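PDB 2PY6: methyltransferase FkbM from Methylobacillus flagellatus KT, which probably transfers methyl groups to an acceptor that remains unknown. Local coordinates for residues F63-L67 with N142-A146; T119-D123 with T398-W402. All coordinates share one frame. Numbering follows the deposited sequence.

In the fold
From the N terminus, strand 54-58 leads into 63-67, strand 114-118 into the loop 119-123 and strand 140-142 into 142-146, the three strands being neighbours in the first, largely parallel sheet. Contact 1 closes a loop of 74 residues. Contact 2 spans 274 residues, reaching from 119-123 to the hairpin turn 398-402 of the second sheet. Since 119-123 falls between the two segments of contact 1 and 398-402 beyond them, the contacts cross. They also touch: Glu-144 pairs with Arg-121 and Arg-401, and Phe-63 packs on Arg-121. Contact 1 joins the helix starts after strands 54-58 and 140-142, beside the C-terminal ends of the parallel strands; contact 2 ties this side to the second sheet's hairpin.

Contact 1 (F63-L67 with N142-A146); sequences FGAHL and NFEQA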
ATOM      1  N   PHE A  63      16.039  -8.773 -13.505  1.00 43.17           N
ATOM      2  CA  PHE A  63      17.235  -9.627 -13.558  1.00 44.39           C
ATOM      3  C   PHE A  63      18.549  -8.805 -13.703  1.00 42.91           C
ATOM      4  O   PHE A  63      19.601  -9.373 -13.957  1.00 39.30           O
ATOM      5  CB  PHE A  63      17.118 -10.609 -14.756  1.00 47.90           C
ATOM      6  CG  PHE A  63      16.157 -11.798 -14.550  1.00 50.43           C
ATOM      7  CD1 PHE A  63      15.049 -11.737 -13.694  1.00 56.27           C
ATOM      8  CD2 PHE A  63      16.325 -12.950 -15.314  1.00 51.43           C
ATOM      9  CE1 PHE A  63      14.188 -12.832 -13.556  1.00 50.45           C
ATOM     10  CE2 PHE A  63      15.466 -14.044 -15.186  1.00 54.18           C
ATOM     11  CZ  PHE A  63      14.397 -13.981 -14.305  1.00 53.48           C
ATOM     12  N   GLY A  64      18.510  -7.478 -13.539  1.00 42.28           N
ATOM     13  CA  GLY A  64      19.720  -6.636 -13.697  1.00 43.40           C
ATOM     14  C   GLY A  64      20.832  -6.919 -12.696  1.00 44.17           C
ATOM     15  O   GLY A  64      22.017  -6.591 -12.944  1.00 43.09           O
ATOM     16  N   ALA A  65      20.433  -7.510 -11.559  1.00 43.72           N
ATOM     17  CA  ALA A  65      21.343  -7.901 -10.490  1.00 43.08           C
ATOM     18  C   ALA A  65      22.192  -9.063 -10.960  1.00 42.81           C
ATOM     19  O   ALA A  65      23.331  -9.188 -10.520  1.00 39.14           O
ATOM     20  CB  ALA A  65      20.570  -8.289  -9.218  1.00 42.01           C
ATOM     21  N   HIS A  66      21.636  -9.893 -11.852  1.00 44.01           N
ATOM     22  CA  HIS A  66      22.375 -11.024 -12.403  1.00 47.91           C
ATOM     23  C   HIS A  66      23.502 -10.581 -13.344  1.00 48.89           C
ATOM     24  O   HIS A  66      24.517 -11.275 -13.433  1.00 50.36           O
ATOM     25  CB  HIS A  66      21.459 -12.020 -13.111  1.00 49.12           C
ATOM     26  CG  HIS A  66      20.487 -12.713 -12.205  1.00 52.58           C
ATOM     27  ND1 HIS A  66      20.887 -13.583 -11.211  1.00 54.19           N
ATOM     28  CD2 HIS A  66      19.132 -12.717 -12.188  1.00 52.51           C
ATOM     29  CE1 HIS A  66      19.820 -14.070 -10.601  1.00 58.13           C
ATOM     30  NE2 HIS A  66      18.741 -13.561 -11.175  1.00 60.81           N
ATOM     31  N   LEU A  67      23.329  -9.459 -14.051  1.00 49.26           N
ATOM     32  CA  LEU A  67      24.394  -8.921 -14.916  1.00 49.16           C
ATOM     33  C   LEU A  67      25.491  -8.224 -14.095  1.00 49.22           C
ATOM     34  O   LEU A  67      26.686  -8.321 -14.425  1.00 47.95           O
ATOM     35  CB  LEU A  67      23.843  -7.932 -15.961  1.00 51.60           C
ATOM     36  CG  LEU A  67      24.919  -7.125 -16.739  1.00 50.38           C
ATOM     37  CD1 LEU A  67      25.849  -8.055 -17.554  1.00 55.38           C
ATOM     38  CD2 LEU A  67      24.341  -6.043 -17.628  1.00 49.83           C
ATOM     39  N   ASN A 142      16.581  -8.319 -24.027  1.00 28.47           N
ATOM     40  CA  ASN A 142      16.078  -8.857 -22.760  1.00 32.76           C
ATOM     41  C   ASN A 142      17.276  -9.612 -22.105  1.00 32.53           C
ATOM     42  O   ASN A 142      18.372  -9.738 -22.728  1.00 29.21           O
ATOM     43  CB  ASN A 142      14.844  -9.733 -22.950  1.00 32.81           C
ATOM     44  CG  ASN A 142      15.120 -11.010 -23.696  1.00 28.64           C
ATOM     45  OD1 ASN A 142      16.198 -11.589 -23.613  1.00 32.26           O
ATOM     46  ND2 ASN A 142      14.117 -11.477 -24.405  1.00 30.38           N
ATOM     47  N   PHE A 143      17.089 -10.095 -20.884  1.00 30.32           N
ATOM     48  CA  PHE A 143      18.177 -10.724 -20.157  1.00 30.48           C
ATOM     49  C   PHE A 143      18.793 -11.966 -20.841  1.00 31.45           C
ATOM     50  O   PHE A 143      20.016 -12.089 -20.909  1.00 29.40           O
ATOM     51  CB  PHE A 143      17.773 -11.037 -18.731  1.00 34.37           C
ATOM     52  CG  PHE A 143      18.905 -11.527 -17.906  1.00 32.78           C
ATOM     53  CD1 PHE A 143      19.777 -10.631 -17.308  1.00 33.82           C
ATOM     54  CD2 PHE A 143      19.129 -12.886 -17.759  1.00 39.16           C
ATOM     55  CE1 PHE A 143      20.832 -11.087 -16.571  1.00 36.02           C
ATOM     56  CE2 PHE A 143      20.187 -13.339 -17.023  1.00 41.54           C
ATOM     57  CZ  PHE A 143      21.045 -12.441 -16.432  1.00 35.46           C
ATOM     58  N   GLU A 144      17.965 -12.840 -21.391  1.00 30.69           N
ATOM     59  CA  GLU A 144      18.487 -14.053 -22.034  1.00 35.15           C
ATOM     60  C   GLU A 144      19.306 -13.679 -23.245  1.00 32.73           C
ATOM     61  O   GLU A 144      20.342 -14.305 -23.497  1.00 30.78           O
ATOM     62  CB  GLU A 144      17.376 -15.012 -22.451  1.00 34.90           C
ATOM     63  CG  GLU A 144      16.819 -15.858 -21.345  1.00 40.02           C
ATOM     64  CD  GLU A 144      16.020 -15.104 -20.294  1.00 43.06           C
ATOM     65  OE1 GLU A 144      15.427 -14.055 -20.635  1.00 33.85           O
ATOM     66  OE2 GLU A 144      15.979 -15.594 -19.134  1.00 42.60           O
ATOM     67  N   GLN A 145      18.827 -12.666 -23.990  1.00 32.54           N
ATOM     68  CA  GLN A 145      19.553 -12.111 -25.141  1.00 31.38           C
ATOM     69  C   GLN A 145      20.865 -11.475 -24.710  1.00 30.63           C
ATOM     70  O   GLN A 145      21.882 -11.638 -25.389  1.00 29.58           O
ATOM     71  CB  GLN A 145      18.703 -11.100 -25.904  1.00 32.51           C
ATOM     72  CG  GLN A 145      17.450 -11.722 -26.599  1.00 32.80           C
ATOM     73  CD  GLN A 145      16.552 -10.673 -27.251  1.00 34.17           C
ATOM     74  OE1 GLN A 145      16.345  -9.589 -26.707  1.00 29.32           O
ATOM     75  NE2 GLN A 145      16.006 -10.998 -28.408  1.00 35.02           N
ATOM     76  N   ALA A 146      20.851 -10.752 -23.588  1.00 26.17           N
ATOM     77  CA  ALA A 146      22.084 -10.181 -23.048  1.00 27.68           C
ATOM     78  C   ALA A 146      23.118 -11.288 -22.761  1.00 29.17           C
ATOM     79  O   ALA A 146      24.286 -11.166 -23.145  1.00 28.60           O
ATOM     80  CB  ALA A 146      21.809  -9.417 -21.757  1.00 27.09           C
TER
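Asn-142 is the N-cap of helix 143-149: its OD1 accepts from Gln-145 N at 2.9 Å. Phe-143 does most of the packing. With chi1 in t, its flat ring reaches the start of helix 64-68 and takes Phe-63 CB over one face, 3.7 Å from Phe-143 CD1, while the Phe-63 ring turns its edge to the Phe-143 face (centroids 5.5 Å apart, planes at 74°), a T-shaped pair. His-66 brings CB to 3.4 Å from Phe-143 CZ, and its ring, oblique to that of Phe-143, completes an aromatic cluster with Phe-63. Such a meeting of helix N-termini beside the C-terminal ends of parallel strands, here 54-58 and 140-142, is characteristic of Rossmann-like alpha/beta folds. Glu-144 brings OE2 to 4.3 Å from Phe-63 CE2, but its carboxylate is held by salt bridges to Arg-121 and Arg-401. Gln-145 completes the capping box, its OE1 accepting from Asn-142 N at 3.0 Å. Ala-146, small enough for a buried helix face, packs on Leu-117 of strand 114-118, as does Leu-67.

Contact 2 (T119-D123 with T398-W402); sequences TCRYD and TPDRW
Two irregular segments meet here, running in opposite senses, with Arg-121 facing Asp-400 (CA to CA 7.2 Å) and Tyr-122 facing Pro-399 (7.8 Å). In the first, Cys-120 is extended (phi/psi -72/139°), Arg-121 bends the chain (-113/-18°), and Tyr-122 (-105/149°) is the N-cap of the helix that opens at Asp-123. In the second, Pro-399 (-75/2°) and Arg-401 (-87/-1°) make the bends around Asp-400 (-122/-159°).

The central interaction is a bidentate salt bridge. Arg-121, folded back as mmm, gives NE to Asp-400 OD2 at 3.0 Å and NH2 to Asp-400 OD1 at 2.9 Å, the carboxylate lying at the edge of the guanidinium; Asp-400 has chi1 in t. Arginine suits the place because its planar NE/NH2 edge offers two parallel N-H donors to the two carboxylate oxygens, leaving NH1 for Glu-144. Asp-400 OD1 also accepts from Arg-401 N at 2.6 Å. Phe-63 makes a cation-pi contact with Arg-121. Arg-401 turns its own guanidinium to Glu-144 and the Asp-161 carbonyl.

Thr-398, chi1 in p, satisfies the turn: OG1 accepts from Asp-400 N at 3.2 Å, an ST turn, and donates to Trp-402 O at 2.5 Å. A water donates to Arg-121 O (2.6 Å) and Pro-399 O (3.1 Å). Tyr-122, chi1 in m, lays CE1 4.2 Å from Pro-399 CG, an apolar contact with the puckered proline ring near the surface.

Segment 398-402 connects the antiparallel strands 392-396 and 404-408, the beta hairpin that ends a 3-2-1-4-5-7-6 sheet, the signature of the class I methyltransferase fold.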
ATOM      1  N   THR A 119      15.363  -5.285 -18.271  1.00 33.79           N
ATOM      2  CA  THR A 119      15.365  -6.297 -17.183  1.00 33.67           C
ATOM      3  C   THR A 119      13.957  -6.728 -16.703  1.00 36.92           C
ATOM      4  O   THR A 119      13.820  -7.689 -15.917  1.00 37.15           O
ATOM      5  CB  THR A 119      16.138  -5.797 -15.933  1.00 33.19           C
ATOM      6  OG1 THR A 119      15.442  -4.691 -15.319  1.00 33.54           O
ATOM      7  CG2 THR A 119      17.529  -5.413 -16.289  1.00 31.71           C
ATOM      8  N   CYS A 120      12.939  -6.010 -17.177  1.00 37.02           N
ATOM      9  CA  CYS A 120      11.549  -6.265 -16.832  1.00 37.43           C
ATOM     10  C   CYS A 120      11.043  -7.543 -17.493  1.00 39.32           C
ATOM     11  O   CYS A 120      11.412  -7.851 -18.633  1.00 38.61           O
ATOM     12  CB  CYS A 120      10.705  -5.073 -17.201  1.00 36.43           C
ATOM     13  SG  CYS A 120      11.263  -3.572 -16.311  1.00 38.26           S
ATOM     14  N   ARG A 121      10.276  -8.315 -16.717  1.00 40.13           N
ATOM     15  CA  ARG A 121       9.756  -9.614 -17.130  1.00 41.32           C
ATOM     16  C   ARG A 121       8.247  -9.609 -17.269  1.00 40.82           C
ATOM     17  O   ARG A 121       7.711 -10.520 -17.901  1.00 42.80           O
ATOM     18  CB  ARG A 121      10.102 -10.703 -16.100  1.00 42.97           C
ATOM     19  CG  ARG A 121      11.538 -10.770 -15.589  1.00 43.45           C
ATOM     20  CD  ARG A 121      12.527 -11.176 -16.624  1.00 49.79           C
ATOM     21  NE  ARG A 121      12.481 -12.608 -16.932  1.00 54.44           N
ATOM     22  CZ  ARG A 121      13.356 -13.222 -17.730  1.00 51.09           C
ATOM     23  NH1 ARG A 121      14.320 -12.531 -18.321  1.00 47.77           N
ATOM     24  NH2 ARG A 121      13.266 -14.531 -17.945  1.00 53.23           N
ATOM     25  N   TYR A 122       7.569  -8.621 -16.673  1.00 40.27           N
ATOM     26  CA  TYR A 122       6.121  -8.549 -16.708  1.00 42.49           C
ATOM     27  C   TYR A 122       5.600  -7.479 -17.678  1.00 38.28           C
ATOM     28  O   TYR A 122       6.258  -6.474 -17.937  1.00 34.39           O
ATOM     29  CB  TYR A 122       5.547  -8.510 -15.280  1.00 49.28           C
ATOM     30  CG  TYR A 122       6.073  -9.724 -14.468  1.00 57.84           C
ATOM     31  CD1 TYR A 122       5.925 -11.046 -14.953  1.00 58.28           C
ATOM     32  CD2 TYR A 122       6.731  -9.552 -13.247  1.00 59.88           C
ATOM     33  CE1 TYR A 122       6.419 -12.143 -14.247  1.00 53.82           C
ATOM     34  CE2 TYR A 122       7.224 -10.650 -12.536  1.00 58.97           C
ATOM     35  CZ  TYR A 122       7.069 -11.936 -13.045  1.00 58.47           C
ATOM     36  OH  TYR A 122       7.550 -13.016 -12.331  1.00 62.33           O
ATOM     37  N   ASP A 123       4.421  -7.773 -18.235  1.00 32.35           N
ATOM     38  CA  ASP A 123       3.864  -7.045 -19.362  1.00 31.53           C
ATOM     39  C   ASP A 123       3.912  -5.537 -19.282  1.00 31.07           C
ATOM     40  O   ASP A 123       4.354  -4.895 -20.217  1.00 27.18           O
ATOM     41  CB  ASP A 123       2.405  -7.478 -19.670  1.00 29.49           C
ATOM     42  CG  ASP A 123       2.312  -8.873 -20.297  1.00 26.22           C
ATOM     43  OD1 ASP A 123       3.324  -9.444 -20.749  1.00 27.52           O
ATOM     44  OD2 ASP A 123       1.201  -9.408 -20.332  1.00 26.41           O
ATOM     45  N   THR A 398       4.163 -20.610 -14.931  1.00 33.56           N
ATOM     46  CA  THR A 398       4.396 -19.205 -14.602  1.00 32.52           C
ATOM     47  C   THR A 398       4.531 -18.426 -15.915  1.00 31.42           C
ATOM     48  O   THR A 398       4.690 -19.026 -16.970  1.00 29.37           O
ATOM     49  CB  THR A 398       5.702 -18.952 -13.743  1.00 34.21           C
ATOM     50  OG1 THR A 398       6.873 -19.324 -14.487  1.00 33.28           O
ATOM     51  CG2 THR A 398       5.675 -19.688 -12.419  1.00 33.54           C
ATOM     52  N   PRO A 399       4.431 -17.087 -15.857  1.00 30.25           N
ATOM     53  CA  PRO A 399       4.772 -16.266 -17.022  1.00 33.46           C
ATOM     54  C   PRO A 399       6.294 -16.168 -17.255  1.00 37.84           C
ATOM     55  O   PRO A 399       6.700 -15.489 -18.169  1.00 40.50           O
ATOM     56  CB  PRO A 399       4.253 -14.868 -16.665  1.00 29.16           C
ATOM     57  CG  PRO A 399       3.596 -14.997 -15.345  1.00 31.79           C
ATOM     58  CD  PRO A 399       3.951 -16.276 -14.723  1.00 31.54           C
ATOM     59  N   ASP A 400       7.122 -16.836 -16.444  1.00 39.23           N
ATOM     60  CA  ASP A 400       8.566 -16.742 -16.587  1.00 37.08           C
ATOM     61  C   ASP A 400       9.105 -18.154 -16.821  1.00 34.64           C
ATOM     62  O   ASP A 400       8.353 -19.030 -17.242  1.00 33.10           O
ATOM     63  CB  ASP A 400       9.148 -16.031 -15.349  1.00 38.33           C
ATOM     64  CG  ASP A 400      10.480 -15.342 -15.649  1.00 43.03           C
ATOM     65  OD1 ASP A 400      11.277 -15.910 -16.433  1.00 51.34           O
ATOM     66  OD2 ASP A 400      10.742 -14.256 -15.098  1.00 46.80           O
ATOM     67  N   ARG A 401      10.384 -18.400 -16.561  1.00 35.24           N
ATOM     68  CA  ARG A 401      10.979 -19.716 -16.862  1.00 35.37           C
ATOM     69  C   ARG A 401      10.827 -20.757 -15.766  1.00 33.18           C
ATOM     70  O   ARG A 401      11.143 -21.928 -15.948  1.00 35.18           O
ATOM     71  CB  ARG A 401      12.432 -19.562 -17.371  1.00 37.78           C
ATOM     72  CG  ARG A 401      13.385 -18.782 -16.527  1.00 40.18           C
ATOM     73  CD  ARG A 401      14.666 -18.474 -17.273  1.00 39.28           C
ATOM     74  NE  ARG A 401      15.486 -19.655 -17.504  1.00 38.64           N
ATOM     75  CZ  ARG A 401      16.671 -19.635 -18.106  1.00 35.99           C
ATOM     76  NH1 ARG A 401      17.183 -18.496 -18.541  1.00 36.74           N
ATOM     77  NH2 ARG A 401      17.347 -20.766 -18.252  1.00 35.75           N
ATOM     78  N   TRP A 402      10.206 -20.364 -14.668  1.00 34.49           N
ATOM     79  CA  TRP A 402      10.013 -21.252 -13.536  1.00 34.34           C
ATOM     80  C   TRP A 402       8.734 -22.080 -13.679  1.00 35.14           C
ATOM     81  O   TRP A 402       7.756 -21.653 -14.270  1.00 33.30           O
ATOM     82  CB  TRP A 402       9.881 -20.438 -12.241  1.00 37.62           C
ATOM     83  CG  TRP A 402      10.655 -19.143 -12.239  1.00 45.51           C
ATOM     84  CD1 TRP A 402      10.151 -17.877 -12.041  1.00 48.24           C
ATOM     85  CD2 TRP A 402      12.051 -18.976 -12.534  1.00 47.25           C
ATOM     86  NE1 TRP A 402      11.158 -16.950 -12.136  1.00 49.11           N
ATOM     87  CE2 TRP A 402      12.331 -17.594 -12.448  1.00 49.94           C
ATOM     88  CE3 TRP A 402      13.090 -19.862 -12.842  1.00 48.79           C
ATOM     89  CZ2 TRP A 402      13.605 -17.080 -12.658  1.00 48.41           C
ATOM     90  CZ3 TRP A 402      14.362 -19.348 -13.042  1.00 47.76           C
ATOM     91  CH2 TRP A 402      14.604 -17.972 -12.958  1.00 46.68           C
TER
HETATM   92  O   HOH W   1       6.102 -12.455 -18.398  1.00 29.47           O